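Long-range contact in DUF5037 domain-containing protein (Ruminococcus gnavus, PDB 4GL6), which is of unknown function and belongs to the DUF5037 family of uncharacterised proteins: residues 75-87 with 115-127. Numbering follows the deposited sequence.
Sequences YGQRLLAKQMESM and PVEEISQWKNYVD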
ATOM      1  N   TYR A  75     -11.739  -2.866  -0.222  1.00 47.84           N
ATOM      2  CA  TYR A  75     -11.601  -2.788   1.232  1.00 48.93           C
ATOM      3  C   TYR A  75     -10.887  -3.965   1.838  1.00 49.26           C
ATOM      4  O   TYR A  75     -10.112  -3.776   2.776  1.00 54.42           O
ATOM      5  CB  TYR A  75     -12.940  -2.516   1.953  1.00 53.14           C
ATOM      6  CG  TYR A  75     -12.749  -2.109   3.416  1.00 55.96           C
ATOM      7  CD1 TYR A  75     -11.959  -0.998   3.750  1.00 59.29           C
ATOM      8  CD2 TYR A  75     -13.341  -2.827   4.465  1.00 59.29           C
ATOM      9  CE1 TYR A  75     -11.752  -0.621   5.069  1.00 61.43           C
ATOM     10  CE2 TYR A  75     -13.141  -2.448   5.798  1.00 61.36           C
ATOM     11  CZ  TYR A  75     -12.342  -1.340   6.088  1.00 62.79           C
ATOM     12  OH  TYR A  75     -12.117  -0.905   7.369  1.00 66.07           O
ATOM     13  N   GLY A  76     -11.143  -5.170   1.333  1.00 51.47           N
ATOM     14  CA  GLY A  76     -10.440  -6.376   1.825  1.00 56.08           C
ATOM     15  C   GLY A  76      -8.943  -6.224   1.597  1.00 51.15           C
ATOM     16  O   GLY A  76      -8.110  -6.518   2.465  1.00 55.53           O
ATOM     17  N   GLN A  77      -8.642  -5.724   0.413  1.00 47.62           N
ATOM     18  CA  GLN A  77      -7.306  -5.373  -0.012  1.00 47.87           C
ATOM     19  C   GLN A  77      -6.652  -4.381   0.968  1.00 45.62           C
ATOM     20  O   GLN A  77      -5.496  -4.552   1.348  1.00 46.88           O
ATOM     21  CB  GLN A  77      -7.426  -4.748  -1.410  1.00 50.06           C
ATOM     22  CG  GLN A  77      -6.175  -4.698  -2.227  1.00 50.18           C
ATOM     23  CD  GLN A  77      -6.471  -4.279  -3.656  1.00 44.97           C
ATOM     24  OE1 GLN A  77      -6.613  -5.111  -4.570  1.00 48.02           O
ATOM     25  NE2 GLN A  77      -6.651  -2.989  -3.836  1.00 37.59           N
ATOM     26  N   ARG A  78      -7.397  -3.349   1.363  1.00 49.35           N
ATOM     27  CA  ARG A  78      -6.910  -2.327   2.309  1.00 50.06           C
ATOM     28  C   ARG A  78      -6.582  -2.906   3.677  1.00 49.37           C
ATOM     29  O   ARG A  78      -5.571  -2.539   4.274  1.00 52.13           O
ATOM     30  CB  ARG A  78      -7.912  -1.164   2.466  1.00 51.70           C
ATOM     31  CG  ARG A  78      -7.636  -0.167   3.598  1.00 53.63           C
ATOM     32  CD  ARG A  78      -6.251   0.460   3.465  1.00 54.01           C
ATOM     33  NE  ARG A  78      -5.679   0.834   4.753  1.00 54.22           N
ATOM     34  CZ  ARG A  78      -4.381   1.052   4.988  1.00 53.99           C
ATOM     35  NH1 ARG A  78      -3.461   0.919   4.040  1.00 49.38           N
ATOM     36  NH2 ARG A  78      -3.990   1.378   6.209  1.00 59.69           N
ATOM     37  N   LEU A  79      -7.448  -3.779   4.170  1.00 47.58           N
ATOM     38  CA  LEU A  79      -7.222  -4.433   5.451  1.00 50.36           C
ATOM     39  C   LEU A  79      -5.937  -5.269   5.428  1.00 51.36           C
ATOM     40  O   LEU A  79      -5.227  -5.319   6.442  1.00 56.55           O
ATOM     41  CB  LEU A  79      -8.419  -5.305   5.838  1.00 50.46           C
ATOM     42  CG  LEU A  79      -9.759  -4.602   6.069  1.00 50.96           C
ATOM     43  CD1 LEU A  79     -10.859  -5.655   6.254  1.00 49.81           C
ATOM     44  CD2 LEU A  79      -9.684  -3.653   7.249  1.00 49.85           C
ATOM     45  N   LEU A  80      -5.637  -5.908   4.288  1.00 48.88           N
ATOM     46  CA  LEU A  80      -4.391  -6.675   4.137  1.00 47.11           C
ATOM     47  C   LEU A  80      -3.183  -5.698   4.139  1.00 47.74           C
ATOM     48  O   LEU A  80      -2.193  -5.956   4.821  1.00 51.92           O
ATOM     49  CB  LEU A  80      -4.427  -7.606   2.910  1.00 45.79           C
ATOM     50  CG  LEU A  80      -5.293  -8.888   2.967  1.00 47.46           C
ATOM     51  CD1 LEU A  80      -5.386  -9.553   1.599  1.00 42.12           C
ATOM     52  CD2 LEU A  80      -4.774  -9.915   3.971  1.00 47.38           C
ATOM     53  N   ALA A  81      -3.297  -4.579   3.421  1.00 42.99           N
ATOM     54  CA  ALA A  81      -2.277  -3.509   3.429  1.00 43.60           C
ATOM     55  C   ALA A  81      -2.039  -2.966   4.829  1.00 46.12           C
ATOM     56  O   ALA A  81      -0.893  -2.792   5.217  1.00 49.40           O
ATOM     57  CB  ALA A  81      -2.639  -2.342   2.485  1.00 38.83           C
ATOM     58  N   LYS A  82      -3.117  -2.731   5.587  1.00 48.08           N
ATOM     59  CA  LYS A  82      -3.022  -2.233   6.977  1.00 50.71           C
ATOM     60  C   LYS A  82      -2.140  -3.164   7.840  1.00 49.33           C
ATOM     61  O   LYS A  82      -1.297  -2.696   8.630  1.00 50.58           O
ATOM     62  CB  LYS A  82      -4.427  -2.052   7.602  1.00 54.84           C
ATOM     63  CG  LYS A  82      -4.492  -1.439   9.011  1.00 58.15           C
ATOM     64  CD  LYS A  82      -5.941  -1.207   9.453  1.00 64.15           C
ATOM     65  CE  LYS A  82      -6.043  -0.772  10.914  1.00 73.74           C
ATOM     66  NZ  LYS A  82      -5.237   0.445  11.212  1.00 70.55           N
ATOM     67  N   GLN A  83      -2.323  -4.468   7.661  1.00 49.39           N
ATOM     68  CA  GLN A  83      -1.526  -5.469   8.380  1.00 53.98           C
ATOM     69  C   GLN A  83      -0.073  -5.495   7.942  1.00 53.49           C
ATOM     70  O   GLN A  83       0.816  -5.652   8.778  1.00 61.38           O
ATOM     71  CB  GLN A  83      -2.154  -6.856   8.270  1.00 53.55           C
ATOM     72  CG  GLN A  83      -3.343  -7.001   9.185  1.00 56.02           C
ATOM     73  CD  GLN A  83      -4.228  -8.120   8.754  1.00 57.84           C
ATOM     74  OE1 GLN A  83      -4.150  -9.236   9.280  1.00 66.02           O
ATOM     75  NE2 GLN A  83      -5.048  -7.849   7.752  1.00 51.75           N
HETATM   76  N   MSE A  84       0.164  -5.357   6.642  1.00 56.28           N
HETATM   77  CA  MSE A  84       1.540  -5.323   6.089  1.00 54.82           C
HETATM   78  C   MSE A  84       2.287  -4.088   6.659  1.00 51.99           C
HETATM   79  O   MSE A  84       3.410  -4.197   7.140  1.00 50.44           O
HETATM   80  CB  MSE A  84       1.531  -5.328   4.551  1.00 45.72           C
HETATM   81  CG  MSE A  84       2.877  -5.695   3.940  1.00 44.82           C
HETATM   82 SE   MSE A  84       2.966  -5.271   2.067  0.75 38.77          SE
HETATM   83  CE  MSE A  84       4.734  -5.940   1.589  1.00 37.36           C
ATOM     84  N   GLU A  85       1.608  -2.948   6.630  1.00 51.64           N
ATOM     85  CA  GLU A  85       2.099  -1.696   7.206  1.00 52.52           C
ATOM     86  C   GLU A  85       2.434  -1.855   8.688  1.00 53.17           C
ATOM     87  O   GLU A  85       3.505  -1.450   9.134  1.00 55.28           O
ATOM     88  CB  GLU A  85       1.048  -0.593   7.019  1.00 54.69           C
ATOM     89  CG  GLU A  85       0.919  -0.158   5.560  1.00 62.21           C
ATOM     90  CD  GLU A  85      -0.320   0.657   5.247  1.00 64.10           C
ATOM     91  OE1 GLU A  85      -1.030   1.129   6.166  1.00 60.43           O
ATOM     92  OE2 GLU A  85      -0.596   0.821   4.038  1.00 57.81           O
ATOM     93  N   SER A  86       1.529  -2.481   9.426  1.00 49.46           N
ATOM     94  CA  SER A  86       1.698  -2.678  10.857  1.00 53.88           C
ATOM     95  C   SER A  86       2.954  -3.505  11.191  1.00 54.43           C
ATOM     96  O   SER A  86       3.746  -3.123  12.051  1.00 52.02           O
ATOM     97  CB  SER A  86       0.446  -3.347  11.438  1.00 56.23           C
ATOM     98  OG  SER A  86       0.528  -3.401  12.843  1.00 59.33           O
HETATM   99  N   MSE A  87       3.113  -4.632  10.499  1.00 55.59           N
HETATM  100  CA  MSE A  87       4.270  -5.533  10.676  1.00 54.98           C
HETATM  101  C   MSE A  87       5.612  -4.865  10.305  1.00 53.20           C
HETATM  102  O   MSE A  87       6.631  -5.089  10.973  1.00 57.43           O
HETATM  103  CB  MSE A  87       4.060  -6.845   9.895  1.00 52.27           C
HETATM  104  CG  MSE A  87       2.975  -7.762  10.477  1.00 53.87           C
HETATM  105 SE   MSE A  87       2.601  -9.384   9.364  0.75 51.18          SE
HETATM  106  CE  MSE A  87       1.187  -8.713   8.206  1.00 46.31           C
ATOM    107  N   PRO A 115     -15.232 -13.682   0.635  1.00 62.56           N
ATOM    108  CA  PRO A 115     -15.720 -12.767   1.680  1.00 63.43           C
ATOM    109  C   PRO A 115     -14.590 -12.023   2.396  1.00 63.68           C
ATOM    110  O   PRO A 115     -13.525 -12.603   2.629  1.00 67.49           O
ATOM    111  CB  PRO A 115     -16.464 -13.693   2.650  1.00 65.93           C
ATOM    112  CG  PRO A 115     -16.870 -14.853   1.828  1.00 68.05           C
ATOM    113  CD  PRO A 115     -15.768 -15.045   0.828  1.00 65.12           C
ATOM    114  N   VAL A 116     -14.826 -10.756   2.726  1.00 63.11           N
ATOM    115  CA  VAL A 116     -13.819  -9.923   3.391  1.00 59.49           C
ATOM    116  C   VAL A 116     -13.382 -10.541   4.734  1.00 61.73           C
ATOM    117  O   VAL A 116     -12.182 -10.557   5.021  1.00 57.72           O
ATOM    118  CB  VAL A 116     -14.293  -8.471   3.566  1.00 58.77           C
ATOM    119  CG1 VAL A 116     -13.226  -7.642   4.263  1.00 56.23           C
ATOM    120  CG2 VAL A 116     -14.612  -7.864   2.211  1.00 61.40           C
ATOM    121  N   GLU A 117     -14.333 -11.089   5.513  1.00 65.20           N
ATOM    122  CA  GLU A 117     -14.021 -11.780   6.797  1.00 64.70           C
ATOM    123  C   GLU A 117     -13.007 -12.915   6.601  1.00 66.64           C
ATOM    124  O   GLU A 117     -12.189 -13.141   7.482  1.00 71.45           O
ATOM    125  CB  GLU A 117     -15.283 -12.310   7.504  1.00 63.40           C
ATOM    126  N   GLU A 118     -13.022 -13.578   5.435  1.00 67.32           N
ATOM    127  CA  GLU A 118     -12.073 -14.663   5.111  1.00 68.39           C
ATOM    128  C   GLU A 118     -10.736 -14.155   4.567  1.00 66.31           C
ATOM    129  O   GLU A 118      -9.685 -14.521   5.103  1.00 67.86           O
ATOM    130  CB  GLU A 118     -12.676 -15.672   4.106  1.00 75.14           C
ATOM    131  CG  GLU A 118     -11.852 -16.959   3.916  1.00 82.00           C
ATOM    132  CD  GLU A 118     -12.401 -17.921   2.870  1.00 88.32           C
ATOM    133  OE1 GLU A 118     -13.608 -17.868   2.538  1.00 91.02           O
ATOM    134  OE2 GLU A 118     -11.610 -18.762   2.392  1.00 88.07           O
ATOM    135  N   ILE A 119     -10.782 -13.357   3.493  1.00 59.89           N
ATOM    136  CA  ILE A 119      -9.568 -12.892   2.776  1.00 55.23           C
ATOM    137  C   ILE A 119      -8.666 -11.954   3.583  1.00 56.64           C
ATOM    138  O   ILE A 119      -7.449 -11.968   3.412  1.00 60.40           O
ATOM    139  CB  ILE A 119      -9.932 -12.226   1.401  1.00 54.29           C
ATOM    140  CG1 ILE A 119      -8.730 -12.091   0.445  1.00 53.92           C
ATOM    141  CG2 ILE A 119     -10.574 -10.850   1.575  1.00 49.98           C
ATOM    142  CD1 ILE A 119      -8.175 -13.399  -0.073  1.00 59.58           C
ATOM    143  N   SER A 120      -9.269 -11.136   4.438  1.00 59.93           N
ATOM    144  CA  SER A 120      -8.535 -10.148   5.246  1.00 59.04           C
ATOM    145  C   SER A 120      -7.658 -10.740   6.356  1.00 60.82           C
ATOM    146  O   SER A 120      -6.869 -10.021   6.943  1.00 62.55           O
ATOM    147  CB  SER A 120      -9.502  -9.148   5.867  1.00 59.06           C
ATOM    148  OG  SER A 120     -10.310  -9.801   6.829  1.00 65.86           O
ATOM    149  N   GLN A 121      -7.817 -12.016   6.688  1.00 66.70           N
ATOM    150  CA  GLN A 121      -6.912 -12.668   7.632  1.00 66.56           C
ATOM    151  C   GLN A 121      -5.614 -13.005   6.888  1.00 64.80           C
ATOM    152  O   GLN A 121      -5.617 -13.779   5.916  1.00 64.15           O
ATOM    153  CB  GLN A 121      -7.491 -13.943   8.169  1.00 66.57           C
ATOM    154  CG  GLN A 121      -8.779 -13.768   8.924  1.00 68.72           C
ATOM    155  CD  GLN A 121      -9.125 -15.055   9.619  1.00 65.21           C
ATOM    156  OE1 GLN A 121     -10.004 -15.781   9.177  1.00 63.46           O
ATOM    157  NE2 GLN A 121      -8.350 -15.399  10.637  1.00 66.18           N
ATOM    158  N   TRP A 122      -4.511 -12.445   7.372  1.00 62.54           N
ATOM    159  CA  TRP A 122      -3.195 -12.625   6.755  1.00 61.81           C
ATOM    160  C   TRP A 122      -2.848 -14.078   6.488  1.00 62.39           C
ATOM    161  O   TRP A 122      -2.397 -14.410   5.393  1.00 64.28           O
ATOM    162  CB  TRP A 122      -2.128 -11.950   7.601  1.00 58.16           C
ATOM    163  CG  TRP A 122      -0.842 -11.847   6.872  1.00 54.66           C
ATOM    164  CD1 TRP A 122       0.249 -12.678   6.972  1.00 55.22           C
ATOM    165  CD2 TRP A 122      -0.493 -10.878   5.864  1.00 51.08           C
ATOM    166  NE1 TRP A 122       1.241 -12.280   6.131  1.00 52.18           N
ATOM    167  CE2 TRP A 122       0.864 -11.215   5.433  1.00 50.51           C
ATOM    168  CE3 TRP A 122      -1.132  -9.792   5.293  1.00 50.37           C
ATOM    169  CZ2 TRP A 122       1.535 -10.484   4.475  1.00 47.12           C
ATOM    170  CZ3 TRP A 122      -0.442  -9.058   4.332  1.00 49.52           C
ATOM    171  CH2 TRP A 122       0.863  -9.397   3.936  1.00 49.61           C
ATOM    172  N   LYS A 123      -3.096 -14.948   7.466  1.00 66.75           N
ATOM    173  CA  LYS A 123      -2.831 -16.385   7.307  1.00 69.20           C
ATOM    174  C   LYS A 123      -3.516 -17.012   6.061  1.00 71.76           C
ATOM    175  O   LYS A 123      -2.892 -17.802   5.354  1.00 73.71           O
ATOM    176  CB  LYS A 123      -3.168 -17.175   8.574  1.00 68.66           C
ATOM    177  CG  LYS A 123      -4.592 -17.019   9.108  1.00 77.87           C
ATOM    178  CD  LYS A 123      -5.028 -18.210   9.976  1.00 80.43           C
ATOM    179  CE  LYS A 123      -6.502 -18.119  10.356  1.00 80.71           C
ATOM    180  NZ  LYS A 123      -7.041 -19.394  10.895  1.00 85.51           N
ATOM    181  N   ASN A 124      -4.762 -16.623   5.780  1.00 67.56           N
ATOM    182  CA  ASN A 124      -5.509 -17.134   4.621  1.00 63.31           C
ATOM    183  C   ASN A 124      -4.986 -16.590   3.326  1.00 61.72           C
ATOM    184  O   ASN A 124      -5.001 -17.282   2.300  1.00 62.13           O
ATOM    185  CB  ASN A 124      -6.995 -16.780   4.709  1.00 63.73           C
ATOM    186  CG  ASN A 124      -7.706 -17.506   5.821  1.00 64.32           C
ATOM    187  OD1 ASN A 124      -7.315 -18.596   6.225  1.00 67.83           O
ATOM    188  ND2 ASN A 124      -8.783 -16.919   6.298  1.00 63.97           N
ATOM    189  N   TYR A 125      -4.575 -15.326   3.363  1.00 59.83           N
ATOM    190  CA  TYR A 125      -4.034 -14.656   2.195  1.00 55.22           C
ATOM    191  C   TYR A 125      -2.715 -15.307   1.767  1.00 54.34           C
ATOM    192  O   TYR A 125      -2.515 -15.564   0.586  1.00 54.10           O
ATOM    193  CB  TYR A 125      -3.893 -13.150   2.461  1.00 52.06           C
ATOM    194  CG  TYR A 125      -3.265 -12.391   1.325  1.00 47.58           C
ATOM    195  CD1 TYR A 125      -3.839 -12.404   0.056  1.00 47.56           C
ATOM    196  CD2 TYR A 125      -2.098 -11.633   1.514  1.00 47.89           C
ATOM    197  CE1 TYR A 125      -3.256 -11.694  -1.013  1.00 47.59           C
ATOM    198  CE2 TYR A 125      -1.505 -10.920   0.451  1.00 45.24           C
ATOM    199  CZ  TYR A 125      -2.090 -10.964  -0.800  1.00 42.92           C
ATOM    200  OH  TYR A 125      -1.524 -10.274  -1.807  1.00 43.63           O
ATOM    201  N   VAL A 126      -1.836 -15.547   2.736  1.00 53.55           N
ATOM    202  CA  VAL A 126      -0.554 -16.233   2.509  1.00 53.25           C
ATOM    203  C   VAL A 126      -0.767 -17.634   1.945  1.00 57.52           C
ATOM    204  O   VAL A 126      -0.041 -18.058   1.053  1.00 60.11           O
ATOM    205  CB  VAL A 126       0.289 -16.313   3.808  1.00 53.00           C
ATOM    206  CG1 VAL A 126       1.475 -17.266   3.662  1.00 53.32           C
ATOM    207  CG2 VAL A 126       0.760 -14.926   4.216  1.00 48.53           C
ATOM    208  N   ASP A 127      -1.749 -18.347   2.488  1.00 65.62           N
ATOM    209  CA  ASP A 127      -2.120 -19.686   2.001  1.00 69.09           C
ATOM    210  C   ASP A 127      -2.538 -19.610   0.527  1.00 64.73           C
ATOM    211  O   ASP A 127      -2.110 -20.438  -0.276  1.00 66.50           O
ATOM    212  CB  ASP A 127      -3.240 -20.302   2.863  1.00 71.00           C
ATOM    213  CG  ASP A 127      -3.926 -21.484   2.179  1.00 82.90           C
ATOM    214  OD1 ASP A 127      -3.244 -22.506   1.943  1.00 87.21           O
ATOM    215  OD2 ASP A 127      -5.138 -21.370   1.853  1.00 93.43           O
TER
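V116 meets G76 and L79 where helix 75-95 runs past two short helices, 116-119 and 122-129, joined by a tight link at S120 and Q121. CG1 of V116 lies 3.9 Å from CA of G76, and next to it CD1 of L79 touches CG1 at 3.7 Å, the two side chains crossing at about a right angle. With no side chain on G76, the backbones come close: its CA is 5.1 Å from that of V116. I119 gives mainly its carbonyl, O lying against CD2 of L80. At S120, CB packs on CD1 of L79, while OG turns back to bond V116 O, one turn earlier in its own segment. The O of S120 takes the one hydrogen bond that crosses the contact, 2.9 Å from NE2 of Q83 and nearly straight at 172°. The donor lies close to the line of the carbonyl. The second N-H of NE2 bonds L79 O, and with both acceptors in its plane the Q83 amide is held flat between the helix and the turn. Replacing Q83 by alanine removes the amide, which would probably leave S120 O without this donor and break the polar link between turn and helix. W122 enters as a knob among L80, Q83, M84 and M87. With CG anti to the backbone N (chi1 -167°), its indole reaches back to helix 75-95; CE of the selenomethionine M87 sits over one face, 3.7 Å from the centroid of the six-membered ring, and its SE stands farther off above the five-membered ring, a Met-aromatic contact. NE1 of W122 bonds L171 O, tying in helix 156-171, which also touches M84 and M87. Y125, its OH bonded to L139 O, receives L80 over one ring face, CD1 lying 3.6 Å from Y125 CG.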